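Local coordinates for protein phytochromobilin synthase (Solanum lycopersicum, PDB 6KME) that binds biliverdin IX alpha and probably reduces it to phytochromobilin with electrons from ferredoxin, a key step in phytochrome biosynthesis, at residues A[96-101]-A[115-120]; A[123-128]-A[179-184]. The protein carries 1 engineered substitution. All coordinates share one frame; numbering follows the deposited sequence.

Contact 1. Residues A[96-101]-A[115-120]; sequences QVLDFA and ANFFTT. With BLA (biliverdine IX alpha), chain B.
Strands 96-101 and 115-119 run antiparallel at 174°, with Q96–T119, L98–F117 and F100–A115 as hydrogen-bonded pairs and V97–F118 and D99–N116 as non-hydrogen-bonded pairs between them. The non-hydrogen-bonded pairs carry the bilin-facing side chains. V97 CG2 leans obliquely on the F118 ring, 3.6 Å from CD1, while the other branch, CG1, lies 3.4 Å from the biliverdin methyl CMC. F118 holds its ring beside the pigment, whose methyl CMD sits over one face toward the rim. D99 and N116 lie side by side, their carboxylate and amide planes turned 63° apart. With CG beside its own backbone nitrogen (chi1 -78°), N116 turns its amide so that ND2 reaches the pigment, donating a 2.7 Å hydrogen bond to the terminal carbonyl OC. At the oxygen end of that amide, a water donates to both N116 OD1 and D99 OD1, at 2.6 Å each. R85 forms a salt bridge with D99 OD1 and R235 a hydrogen bond with N116 OD1, so N116 is held by R235 and the water as well as by the substrate. On the face opposite the pigment, L98 CD2 packs 4.0 Å from F117 CD2. There, L98 and F100 meet helix 34-47, A115 and F117 meet helix 188-211, and T119 OG1 is hydrogen-bonded to Y33 OH; strand 81-91 flanks 96-101 in the sheet.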
ATOM      1  N   GLN A  96       4.556  15.822  -5.825  1.00 27.94           N
ATOM      2  CA  GLN A  96       3.192  15.312  -5.764  1.00 32.14           C
ATOM      3  C   GLN A  96       3.243  13.904  -5.187  1.00 25.47           C
ATOM      4  O   GLN A  96       4.023  13.068  -5.659  1.00 25.31           O
ATOM      5  CB  GLN A  96       2.534  15.293  -7.150  1.00 35.77           C
ATOM      6  CG  GLN A  96       2.643  16.603  -7.913  1.00 59.61           C
ATOM      7  CD  GLN A  96       1.570  17.593  -7.511  1.00 78.66           C
ATOM      8  OE1 GLN A  96       0.505  17.206  -7.030  1.00 82.21           O
ATOM      9  NE2 GLN A  96       1.844  18.881  -7.703  1.00 83.94           N
ATOM     10  N   VAL A  97       2.433  13.645  -4.168  1.00 24.47           N
ATOM     11  CA  VAL A  97       2.435  12.357  -3.486  1.00 22.67           C
ATOM     12  C   VAL A  97       1.003  11.848  -3.368  1.00 22.11           C
ATOM     13  O   VAL A  97       0.084  12.618  -3.068  1.00 23.85           O
ATOM     14  CB  VAL A  97       3.081  12.447  -2.088  1.00 25.41           C
ATOM     15  CG1 VAL A  97       3.045  11.084  -1.426  1.00 23.59           C
ATOM     16  CG2 VAL A  97       4.523  12.984  -2.175  1.00 27.74           C
ATOM     17  N   LEU A  98       0.824  10.547  -3.603  1.00 21.09           N
ATOM     18  CA  LEU A  98      -0.419   9.842  -3.320  1.00 20.12           C
ATOM     19  C   LEU A  98      -0.109   8.602  -2.490  1.00 21.22           C
ATOM     20  O   LEU A  98       0.741   7.790  -2.871  1.00 23.68           O
ATOM     21  CB  LEU A  98      -1.154   9.439  -4.615  1.00 19.21           C
ATOM     22  CG  LEU A  98      -2.456   8.635  -4.392  1.00 18.89           C
ATOM     23  CD1 LEU A  98      -3.528   9.511  -3.746  1.00 22.02           C
ATOM     24  CD2 LEU A  98      -2.983   8.025  -5.704  1.00 28.26           C
ATOM     25  N   ASP A  99      -0.786   8.465  -1.350  1.00 21.19           N
ATOM     26  CA  ASP A  99      -0.872   7.205  -0.612  1.00 18.13           C
ATOM     27  C   ASP A  99      -2.353   6.893  -0.464  1.00 18.60           C
ATOM     28  O   ASP A  99      -3.053   7.552   0.312  1.00 22.77           O
ATOM     29  CB  ASP A  99      -0.195   7.280   0.761  1.00 20.37           C
ATOM     30  CG  ASP A  99      -0.176   5.910   1.500  1.00 33.12           C
ATOM     31  OD1 ASP A  99      -1.041   5.049   1.216  1.00 35.57           O
ATOM     32  OD2 ASP A  99       0.713   5.693   2.359  1.00 39.46           O
ATOM     33  N   PHE A 100      -2.807   5.875  -1.192  1.00 21.91           N
ATOM     34  CA  PHE A 100      -4.199   5.453  -1.253  1.00 22.90           C
ATOM     35  C   PHE A 100      -4.235   3.961  -0.946  1.00 22.80           C
ATOM     36  O   PHE A 100      -3.518   3.186  -1.587  1.00 25.00           O
ATOM     37  CB  PHE A 100      -4.765   5.758  -2.651  1.00 21.89           C
ATOM     38  CG  PHE A 100      -6.214   5.430  -2.811  1.00 25.22           C
ATOM     39  CD1 PHE A 100      -6.614   4.149  -3.160  1.00 29.94           C
ATOM     40  CD2 PHE A 100      -7.180   6.408  -2.619  1.00 20.75           C
ATOM     41  CE1 PHE A 100      -7.972   3.849  -3.308  1.00 23.54           C
ATOM     42  CE2 PHE A 100      -8.528   6.111  -2.748  1.00 32.01           C
ATOM     43  CZ  PHE A 100      -8.918   4.832  -3.096  1.00 24.50           C
ATOM     44  N   ALA A 101      -5.031   3.559   0.047  1.00 22.91           N
ATOM     45  CA  ALA A 101      -5.108   2.156   0.440  1.00 16.79           C
ATOM     46  C   ALA A 101      -6.528   1.784   0.846  1.00 21.78           C
ATOM     47  O   ALA A 101      -7.289   2.610   1.361  1.00 21.65           O
ATOM     48  CB  ALA A 101      -4.163   1.830   1.611  1.00 16.99           C
ATOM     49  N   ALA A 115      -1.615   1.925  -3.381  1.00 21.71           N
ATOM     50  CA  ALA A 115      -1.054   2.832  -4.387  1.00 21.09           C
ATOM     51  C   ALA A 115      -0.216   3.874  -3.663  1.00 27.82           C
ATOM     52  O   ALA A 115      -0.748   4.675  -2.883  1.00 22.35           O
ATOM     53  CB  ALA A 115      -2.143   3.501  -5.224  1.00 23.73           C
ATOM     54  N   ASN A 116       1.094   3.854  -3.910  1.00 20.32           N
ATOM     55  CA  ASN A 116       2.052   4.759  -3.272  1.00 15.45           C
ATOM     56  C   ASN A 116       2.888   5.403  -4.376  1.00 19.49           C
ATOM     57  O   ASN A 116       3.825   4.789  -4.906  1.00 19.94           O
ATOM     58  CB  ASN A 116       2.927   4.022  -2.265  1.00 19.56           C
ATOM     59  CG  ASN A 116       2.213   3.770  -0.958  1.00 34.72           C
ATOM     60  OD1 ASN A 116       1.430   2.830  -0.841  1.00 28.79           O
ATOM     61  ND2 ASN A 116       2.463   4.617   0.026  1.00 26.67           N
ATOM     62  N   PHE A 117       2.543   6.638  -4.731  1.00 21.19           N
ATOM     63  CA  PHE A 117       3.187   7.345  -5.835  1.00 21.01           C
ATOM     64  C   PHE A 117       3.982   8.514  -5.275  1.00 22.26           C
ATOM     65  O   PHE A 117       3.403   9.416  -4.661  1.00 21.66           O
ATOM     66  CB  PHE A 117       2.157   7.868  -6.832  1.00 21.67           C
ATOM     67  CG  PHE A 117       1.247   6.815  -7.417  1.00 26.37           C
ATOM     68  CD1 PHE A 117       1.518   5.457  -7.284  1.00 25.55           C
ATOM     69  CD2 PHE A 117       0.130   7.203  -8.131  1.00 22.60           C
ATOM     70  CE1 PHE A 117       0.670   4.504  -7.838  1.00 22.60           C
ATOM     71  CE2 PHE A 117      -0.727   6.248  -8.694  1.00 21.78           C
ATOM     72  CZ  PHE A 117      -0.443   4.902  -8.546  1.00 23.42           C
ATOM     73  N   PHE A 118       5.292   8.517  -5.495  1.00 20.75           N
ATOM     74  CA  PHE A 118       6.118   9.648  -5.094  1.00 23.17           C
ATOM     75  C   PHE A 118       6.700  10.315  -6.338  1.00 27.24           C
ATOM     76  O   PHE A 118       7.557   9.739  -7.024  1.00 25.95           O
ATOM     77  CB  PHE A 118       7.227   9.235  -4.131  1.00 22.10           C
ATOM     78  CG  PHE A 118       8.109  10.382  -3.750  1.00 24.07           C
ATOM     79  CD1 PHE A 118       7.666  11.344  -2.845  1.00 27.23           C
ATOM     80  CD2 PHE A 118       9.348  10.544  -4.341  1.00 22.90           C
ATOM     81  CE1 PHE A 118       8.474  12.432  -2.514  1.00 27.24           C
ATOM     82  CE2 PHE A 118      10.158  11.624  -4.012  1.00 26.55           C
ATOM     83  CZ  PHE A 118       9.717  12.566  -3.093  1.00 26.22           C
ATOM     84  N   THR A 119       6.271  11.550  -6.596  1.00 22.23           N
ATOM     85  CA  THR A 119       6.606  12.261  -7.819  1.00 22.81           C
ATOM     86  C   THR A 119       7.278  13.593  -7.507  1.00 27.49           C
ATOM     87  O   THR A 119       6.896  14.295  -6.566  1.00 25.81           O
ATOM     88  CB  THR A 119       5.333  12.470  -8.661  1.00 22.86           C
ATOM     89  OG1 THR A 119       4.805  11.184  -9.031  1.00 28.97           O
ATOM     90  CG2 THR A 119       5.620  13.279  -9.905  1.00 28.20           C
ATOM     91  N   THR A 120       8.302  13.917  -8.280  1.00 37.66           N
ATOM     92  CA  THR A 120       8.935  15.226  -8.283  1.00 40.15           C
ATOM     93  C   THR A 120       8.868  15.783  -9.700  1.00 46.35           C
ATOM     94  O   THR A 120       8.278  15.173 -10.596  1.00 39.43           O
ATOM     95  CB  THR A 120      10.384  15.135  -7.829  1.00 45.13           C
ATOM     96  OG1 THR A 120      11.110  14.425  -8.838  1.00 28.78           O
ATOM     97  CG2 THR A 120      10.482  14.401  -6.499  1.00 40.50           C
TER
HETATM   98  CHA BLA B 401      11.066   4.788  -2.316  1.00 26.90           C
HETATM   99  NA  BLA B 401       8.977   3.351  -1.775  1.00 22.67           N
HETATM  100  C1A BLA B 401      10.315   3.473  -2.185  1.00 25.68           C
HETATM  101  C2A BLA B 401      10.822   2.123  -2.431  1.00 19.64           C
HETATM  102  C3A BLA B 401       9.729   1.192  -2.145  1.00 18.48           C
HETATM  103  C4A BLA B 401       8.599   1.977  -1.738  1.00 26.86           C
HETATM  104  CMA BLA B 401       9.706  -0.335  -2.255  1.00 21.24           C
HETATM  105  CAA BLA B 401      12.286   1.847  -2.877  1.00 19.04           C
HETATM  106  CBA BLA B 401      13.185   1.899  -1.671  1.00 18.80           C
HETATM  107  CGA BLA B 401      13.299   0.481  -1.001  1.00 21.66           C
HETATM  108  O1A BLA B 401      13.621  -0.350  -1.798  1.00 18.06           O
HETATM  109  O2A BLA B 401      13.054   0.491   0.170  1.00 21.19           O
HETATM  110  CHB BLA B 401       7.190   1.505  -1.354  1.00 23.03           C
HETATM  111  NB  BLA B 401       7.567  -0.478  -0.001  1.00 27.32           N
HETATM  112  C1B BLA B 401       6.704   0.531  -0.487  1.00 32.80           C
HETATM  113  C2B BLA B 401       5.272  -0.090  -0.196  1.00 26.85           C
HETATM  114  C3B BLA B 401       5.396  -1.203   0.628  1.00 24.99           C
HETATM  115  C4B BLA B 401       6.896  -1.443   0.811  1.00 26.69           C
HETATM  116  CMB BLA B 401       4.022   0.679  -0.584  1.00 32.39           C
HETATM  117  OB  BLA B 401       7.513  -2.233   1.506  1.00 24.53           O
HETATM  118  CAB BLA B 401       4.535  -2.237   1.310  1.00 24.98           C
HETATM  119  CBB BLA B 401       4.702  -3.271   2.167  1.00 35.01           C
HETATM  120  NC  BLA B 401       6.657   7.214  -0.646  1.00 34.64           N
HETATM  121  C1C BLA B 401       5.297   7.043  -0.299  1.00 46.34           C
HETATM  122  C2C BLA B 401       4.864   8.375   0.330  1.00 36.77           C
HETATM  123  C3C BLA B 401       5.970   9.224   0.308  1.00 23.62           C
HETATM  124  C4C BLA B 401       7.172   8.486  -0.330  1.00 25.11           C
HETATM  125  CMC BLA B 401       3.420   8.515   0.829  1.00 38.79           C
HETATM  126  OC  BLA B 401       4.783   5.965  -0.547  1.00 58.59           O
HETATM  127  CAC BLA B 401       6.007  10.619   0.821  1.00 28.03           C
HETATM  128  CBC BLA B 401       5.390  11.249   1.845  1.00 36.83           C
HETATM  129  CHD BLA B 401       8.482   8.770  -0.610  1.00 19.95           C
HETATM  130  ND  BLA B 401       9.455   6.513  -1.430  1.00 27.70           N
HETATM  131  C1D BLA B 401       9.536   7.810  -1.132  1.00 25.66           C
HETATM  132  C2D BLA B 401      10.922   8.378  -1.378  1.00 24.64           C
HETATM  133  C3D BLA B 401      11.696   7.338  -1.860  1.00 27.05           C
HETATM  134  C4D BLA B 401      10.779   6.082  -1.913  1.00 25.16           C
HETATM  135  CMD BLA B 401      11.217   9.838  -1.090  1.00 23.81           C
HETATM  136  CAD BLA B 401      13.164   7.252  -2.295  1.00 23.27           C
HETATM  137  CBD BLA B 401      14.148   7.338  -1.144  1.00 26.66           C
HETATM  138  CGD BLA B 401      14.167   6.074  -0.177  1.00 32.64           C
HETATM  139  O1D BLA B 401      14.083   6.410   0.991  1.00 31.16           O
HETATM  140  O2D BLA B 401      14.265   5.004  -0.762  1.00 29.38           O
HETATM  141  O   HOH W   1      -0.750   2.484   0.618  1.00 25.71           O

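Contact 2. Residues A[123-128]-A[179-184]; sequences MNIIVL and VIWTRF. With BLA (biliverdine IX alpha), chain B.
V127 and W181, a non-hydrogen-bonded antiparallel pair, join edge strand 180-185 to strand 123-131 in the central sheet of the alpha/beta/alpha sandwich of ferredoxin-dependent bilin reductases, and both touch biliverdin. V127 CG2 lies 3.5 Å from the bridge carbon CHB. The W181 indole takes the methyl CMA over one face, and its CH2 comes to 3.4 Å from CAA, where a propionate begins. I125 CG2 meets the indole at its edge, 3.7 Å from CZ3, and R183 NH2 lies at the same ring's edge, in its plane. The extended R183 side chain runs alongside I125, with NH1 3.5 Å from I125 CD1. Farther out, W181 NE1 bonds to the carbonyl of G165 and W163 packs edge-to-face on the indole, both of which would limit its rotation.

On the opposite face of the sheet, I126, L128 and I180 pack against helix 188-211, and T182 OG1 is hydrogen-bonded to P162 O. F184 CG stands between its backbone nitrogen and carbonyl carbon (chi1 57°), which folds the ring over N124 CB in a CH-pi contact. The N124 amide is further held through OD1 by T119 and H191, and ND2 donates to F184 O at 3.0 Å, nearly straight (164°), from above the carbonyl plane.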
ATOM      1  N   MET A 123      11.057  12.936 -11.585  1.00 29.65           N
ATOM      2  CA  MET A 123      11.216  11.538 -11.232  1.00 28.50           C
ATOM      3  C   MET A 123       9.945  11.011 -10.587  1.00 30.49           C
ATOM      4  O   MET A 123       9.210  11.750  -9.931  1.00 25.13           O
ATOM      5  CB  MET A 123      12.428  11.348 -10.289  1.00 29.43           C
ATOM      6  CG  MET A 123      12.720   9.892  -9.910  1.00 35.50           C
ATOM      7  SD  MET A 123      12.865   8.784 -11.333  1.00 35.00           S
ATOM      8  CE  MET A 123      14.163   9.596 -12.280  1.00 30.64           C
ATOM      9  N   ASN A 124       9.691   9.720 -10.793  1.00 29.65           N
ATOM     10  CA  ASN A 124       8.537   9.030 -10.235  1.00 24.72           C
ATOM     11  C   ASN A 124       8.996   7.710  -9.644  1.00 23.99           C
ATOM     12  O   ASN A 124       9.724   6.963 -10.303  1.00 25.51           O
ATOM     13  CB  ASN A 124       7.469   8.785 -11.301  1.00 22.68           C
ATOM     14  CG  ASN A 124       6.979  10.068 -11.923  1.00 27.88           C
ATOM     15  OD1 ASN A 124       5.965  10.626 -11.507  1.00 25.75           O
ATOM     16  ND2 ASN A 124       7.708  10.556 -12.908  1.00 26.66           N
ATOM     17  N   ILE A 125       8.592   7.442  -8.399  1.00 22.06           N
ATOM     18  CA  ILE A 125       8.919   6.210  -7.681  1.00 18.81           C
ATOM     19  C   ILE A 125       7.587   5.640  -7.211  1.00 19.94           C
ATOM     20  O   ILE A 125       6.882   6.271  -6.407  1.00 19.95           O
ATOM     21  CB  ILE A 125       9.877   6.443  -6.503  1.00 21.86           C
ATOM     22  CG1 ILE A 125      11.156   7.142  -6.970  1.00 21.83           C
ATOM     23  CG2 ILE A 125      10.194   5.132  -5.800  1.00 23.95           C
ATOM     24  CD1 ILE A 125      12.149   7.487  -5.854  1.00 22.94           C
ATOM     25  N   ILE A 126       7.224   4.466  -7.732  1.00 20.83           N
ATOM     26  CA  ILE A 126       5.834   4.019  -7.805  1.00 19.29           C
ATOM     27  C   ILE A 126       5.720   2.589  -7.286  1.00 21.77           C
ATOM     28  O   ILE A 126       6.442   1.696  -7.749  1.00 17.89           O
ATOM     29  CB  ILE A 126       5.307   4.080  -9.253  1.00 24.62           C
ATOM     30  CG1 ILE A 126       5.509   5.469  -9.876  1.00 25.53           C
ATOM     31  CG2 ILE A 126       3.850   3.621  -9.328  1.00 22.47           C
ATOM     32  CD1 ILE A 126       4.653   6.564  -9.246  1.00 25.74           C
ATOM     33  N   VAL A 127       4.790   2.362  -6.357  1.00 24.55           N
ATOM     34  CA  VAL A 127       4.312   1.018  -6.037  1.00 24.88           C
ATOM     35  C   VAL A 127       2.792   0.998  -6.192  1.00 23.38           C
ATOM     36  O   VAL A 127       2.082   1.825  -5.599  1.00 19.45           O
ATOM     37  CB  VAL A 127       4.740   0.560  -4.625  1.00 15.69           C
ATOM     38  CG1 VAL A 127       4.073  -0.782  -4.276  1.00 16.75           C
ATOM     39  CG2 VAL A 127       6.251   0.429  -4.516  1.00 16.89           C
ATOM     40  N   LEU A 128       2.297   0.062  -7.006  1.00 19.57           N
ATOM     41  CA  LEU A 128       0.869  -0.151  -7.218  1.00 18.72           C
ATOM     42  C   LEU A 128       0.608  -1.649  -7.145  1.00 24.67           C
ATOM     43  O   LEU A 128       1.211  -2.413  -7.910  1.00 21.43           O
ATOM     44  CB  LEU A 128       0.434   0.415  -8.579  1.00 20.92           C
ATOM     45  CG  LEU A 128      -1.015   0.149  -9.031  1.00 23.17           C
ATOM     46  CD1 LEU A 128      -2.005   0.797  -8.053  1.00 19.86           C
ATOM     47  CD2 LEU A 128      -1.215   0.670 -10.448  1.00 21.82           C
ATOM     48  N   VAL A 179       2.483  -7.001  -8.913  1.00 20.23           N
ATOM     49  CA  VAL A 179       2.924  -5.707  -8.396  1.00 22.43           C
ATOM     50  C   VAL A 179       3.558  -4.882  -9.510  1.00 19.90           C
ATOM     51  O   VAL A 179       4.286  -5.397 -10.370  1.00 22.55           O
ATOM     52  CB  VAL A 179       3.906  -5.874  -7.223  1.00 19.67           C
ATOM     53  CG1 VAL A 179       5.199  -6.618  -7.672  1.00 21.37           C
ATOM     54  CG2 VAL A 179       4.256  -4.520  -6.633  1.00 15.45           C
ATOM     55  N   ILE A 180       3.231  -3.601  -9.524  1.00 21.79           N
ATOM     56  CA  ILE A 180       3.937  -2.622 -10.333  1.00 23.76           C
ATOM     57  C   ILE A 180       4.876  -1.876  -9.394  1.00 22.85           C
ATOM     58  O   ILE A 180       4.435  -1.072  -8.564  1.00 18.96           O
ATOM     59  CB  ILE A 180       2.973  -1.665 -11.043  1.00 21.88           C
ATOM     60  CG1 ILE A 180       2.121  -2.432 -12.053  1.00 21.43           C
ATOM     61  CG2 ILE A 180       3.753  -0.520 -11.715  1.00 25.85           C
ATOM     62  CD1 ILE A 180       0.968  -1.620 -12.599  1.00 29.34           C
ATOM     63  N   TRP A 181       6.168  -2.172  -9.504  1.00 22.53           N
ATOM     64  CA  TRP A 181       7.223  -1.455  -8.793  1.00 18.69           C
ATOM     65  C   TRP A 181       8.081  -0.856  -9.894  1.00 18.74           C
ATOM     66  O   TRP A 181       8.637  -1.595 -10.715  1.00 18.31           O
ATOM     67  CB  TRP A 181       8.009  -2.391  -7.864  1.00 16.75           C
ATOM     68  CG  TRP A 181       9.471  -2.009  -7.660  1.00 18.68           C
ATOM     69  CD1 TRP A 181      10.576  -2.770  -7.950  1.00 20.98           C
ATOM     70  CD2 TRP A 181       9.964  -0.770  -7.128  1.00 15.93           C
ATOM     71  NE1 TRP A 181      11.730  -2.078  -7.621  1.00 20.16           N
ATOM     72  CE2 TRP A 181      11.379  -0.851  -7.112  1.00 22.33           C
ATOM     73  CE3 TRP A 181       9.346   0.396  -6.646  1.00 16.59           C
ATOM     74  CZ2 TRP A 181      12.184   0.200  -6.653  1.00 18.49           C
ATOM     75  CZ3 TRP A 181      10.145   1.436  -6.188  1.00 18.56           C
ATOM     76  CH2 TRP A 181      11.553   1.331  -6.197  1.00 21.33           C
ATOM     77  N   THR A 182       8.114   0.477  -9.975  1.00 22.20           N
ATOM     78  CA  THR A 182       8.709   1.118 -11.138  1.00 23.63           C
ATOM     79  C   THR A 182       9.254   2.486 -10.755  1.00 22.82           C
ATOM     80  O   THR A 182       8.817   3.111  -9.783  1.00 17.86           O
ATOM     81  CB  THR A 182       7.696   1.221 -12.310  1.00 23.02           C
ATOM     82  OG1 THR A 182       8.361   1.611 -13.518  1.00 23.71           O
ATOM     83  CG2 THR A 182       6.552   2.217 -12.026  1.00 19.59           C
ATOM     84  N   ARG A 183      10.250   2.915 -11.523  1.00 23.44           N
ATOM     85  CA  ARG A 183      10.795   4.261 -11.505  1.00 21.47           C
ATOM     86  C   ARG A 183      10.781   4.775 -12.935  1.00 27.14           C
ATOM     87  O   ARG A 183      11.140   4.038 -13.860  1.00 25.56           O
ATOM     88  CB  ARG A 183      12.254   4.282 -10.971  1.00 22.86           C
ATOM     89  CG  ARG A 183      12.483   3.667  -9.585  1.00 19.51           C
ATOM     90  CD  ARG A 183      14.005   3.603  -9.281  1.00 23.39           C
ATOM     91  NE  ARG A 183      14.329   2.964  -7.996  1.00 23.55           N
ATOM     92  CZ  ARG A 183      14.520   3.613  -6.850  1.00 21.01           C
ATOM     93  NH1 ARG A 183      14.414   4.940  -6.798  1.00 22.09           N
ATOM     94  NH2 ARG A 183      14.818   2.939  -5.747  1.00 23.57           N
ATOM     95  N   PHE A 184      10.374   6.029 -13.132  1.00 20.70           N
ATOM     96  CA  PHE A 184      10.416   6.575 -14.482  1.00 23.55           C
ATOM     97  C   PHE A 184      10.453   8.093 -14.417  1.00 23.14           C
ATOM     98  O   PHE A 184      10.020   8.698 -13.432  1.00 27.69           O
ATOM     99  CB  PHE A 184       9.230   6.091 -15.337  1.00 25.65           C
ATOM    100  CG  PHE A 184       7.871   6.407 -14.760  1.00 22.24           C
ATOM    101  CD1 PHE A 184       7.289   7.654 -14.950  1.00 24.79           C
ATOM    102  CD2 PHE A 184       7.155   5.434 -14.062  1.00 26.70           C
ATOM    103  CE1 PHE A 184       6.005   7.934 -14.429  1.00 29.92           C
ATOM    104  CE2 PHE A 184       5.889   5.708 -13.542  1.00 33.33           C
ATOM    105  CZ  PHE A 184       5.317   6.958 -13.723  1.00 27.74           C
TER
HETATM  106  CHA BLA B 401      11.066   4.788  -2.316  1.00 26.90           C
HETATM  107  NA  BLA B 401       8.977   3.351  -1.775  1.00 22.67           N
HETATM  108  C1A BLA B 401      10.315   3.473  -2.185  1.00 25.68           C
HETATM  109  C2A BLA B 401      10.822   2.123  -2.431  1.00 19.64           C
HETATM  110  C3A BLA B 401       9.729   1.192  -2.145  1.00 18.48           C
HETATM  111  C4A BLA B 401       8.599   1.977  -1.738  1.00 26.86           C
HETATM  112  CMA BLA B 401       9.706  -0.335  -2.255  1.00 21.24           C
HETATM  113  CAA BLA B 401      12.286   1.847  -2.877  1.00 19.04           C
HETATM  114  CBA BLA B 401      13.185   1.899  -1.671  1.00 18.80           C
HETATM  115  CGA BLA B 401      13.299   0.481  -1.001  1.00 21.66           C
HETATM  116  O1A BLA B 401      13.621  -0.350  -1.798  1.00 18.06           O
HETATM  117  O2A BLA B 401      13.054   0.491   0.170  1.00 21.19           O
HETATM  118  CHB BLA B 401       7.190   1.505  -1.354  1.00 23.03           C
HETATM  119  NB  BLA B 401       7.567  -0.478  -0.001  1.00 27.32           N
HETATM  120  C1B BLA B 401       6.704   0.531  -0.487  1.00 32.80           C
HETATM  121  C2B BLA B 401       5.272  -0.090  -0.196  1.00 26.85           C
HETATM  122  C3B BLA B 401       5.396  -1.203   0.628  1.00 24.99           C
HETATM  123  C4B BLA B 401       6.896  -1.443   0.811  1.00 26.69           C
HETATM  124  CMB BLA B 401       4.022   0.679  -0.584  1.00 32.39           C
HETATM  125  OB  BLA B 401       7.513  -2.233   1.506  1.00 24.53           O
HETATM  126  CAB BLA B 401       4.535  -2.237   1.310  1.00 24.98           C
HETATM  127  CBB BLA B 401       4.702  -3.271   2.167  1.00 35.01           C
HETATM  128  NC  BLA B 401       6.657   7.214  -0.646  1.00 34.64           N
HETATM  129  C1C BLA B 401       5.297   7.043  -0.299  1.00 46.34           C
HETATM  130  C2C BLA B 401       4.864   8.375   0.330  1.00 36.77           C
HETATM  131  C3C BLA B 401       5.970   9.224   0.308  1.00 23.62           C
HETATM  132  C4C BLA B 401       7.172   8.486  -0.330  1.00 25.11           C
HETATM  133  CMC BLA B 401       3.420   8.515   0.829  1.00 38.79           C
HETATM  134  OC  BLA B 401       4.783   5.965  -0.547  1.00 58.59           O
HETATM  135  CAC BLA B 401       6.007  10.619   0.821  1.00 28.03           C
HETATM  136  CBC BLA B 401       5.390  11.249   1.845  1.00 36.83           C
HETATM  137  CHD BLA B 401       8.482   8.770  -0.610  1.00 19.95           C
HETATM  138  ND  BLA B 401       9.455   6.513  -1.430  1.00 27.70           N
HETATM  139  C1D BLA B 401       9.536   7.810  -1.132  1.00 25.66           C
HETATM  140  C2D BLA B 401      10.922   8.378  -1.378  1.00 24.64           C
HETATM  141  C3D BLA B 401      11.696   7.338  -1.860  1.00 27.05           C
HETATM  142  C4D BLA B 401      10.779   6.082  -1.913  1.00 25.16           C
HETATM  143  CMD BLA B 401      11.217   9.838  -1.090  1.00 23.81           C
HETATM  144  CAD BLA B 401      13.164   7.252  -2.295  1.00 23.27           C
HETATM  145  CBD BLA B 401      14.148   7.338  -1.144  1.00 26.66           C
HETATM  146  CGD BLA B 401      14.167   6.074  -0.177  1.00 32.64           C
HETATM  147  O1D BLA B 401      14.083   6.410   0.991  1.00 31.16           O
HETATM  148  O2D BLA B 401      14.265   5.004  -0.762  1.00 29.38           O

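After an N-terminal helix and three strands, the chain reaches contact 1, where a hairpin brings 115-120 back beside 96-101 after 13 residues. A tight turn then leads directly into 123-128, which leaves along the other side of strand 112-119. Contact 2 closes a longer excursion of 50 residues, holding helices 141-147 and 151-160, before 179-184 returns as the outermost strand. The contacts thus follow in series, neither nested nor crossed, and build four successive strands of one sheet. Between them, N116 N lies 2.8 Å from V127 O, a probable hydrogen bond, and F117 CD1 packs 3.6 Å from I126 CG2. Contacts 1 and 2 both contribute side chains to the biliverdin-binding face of the sheet.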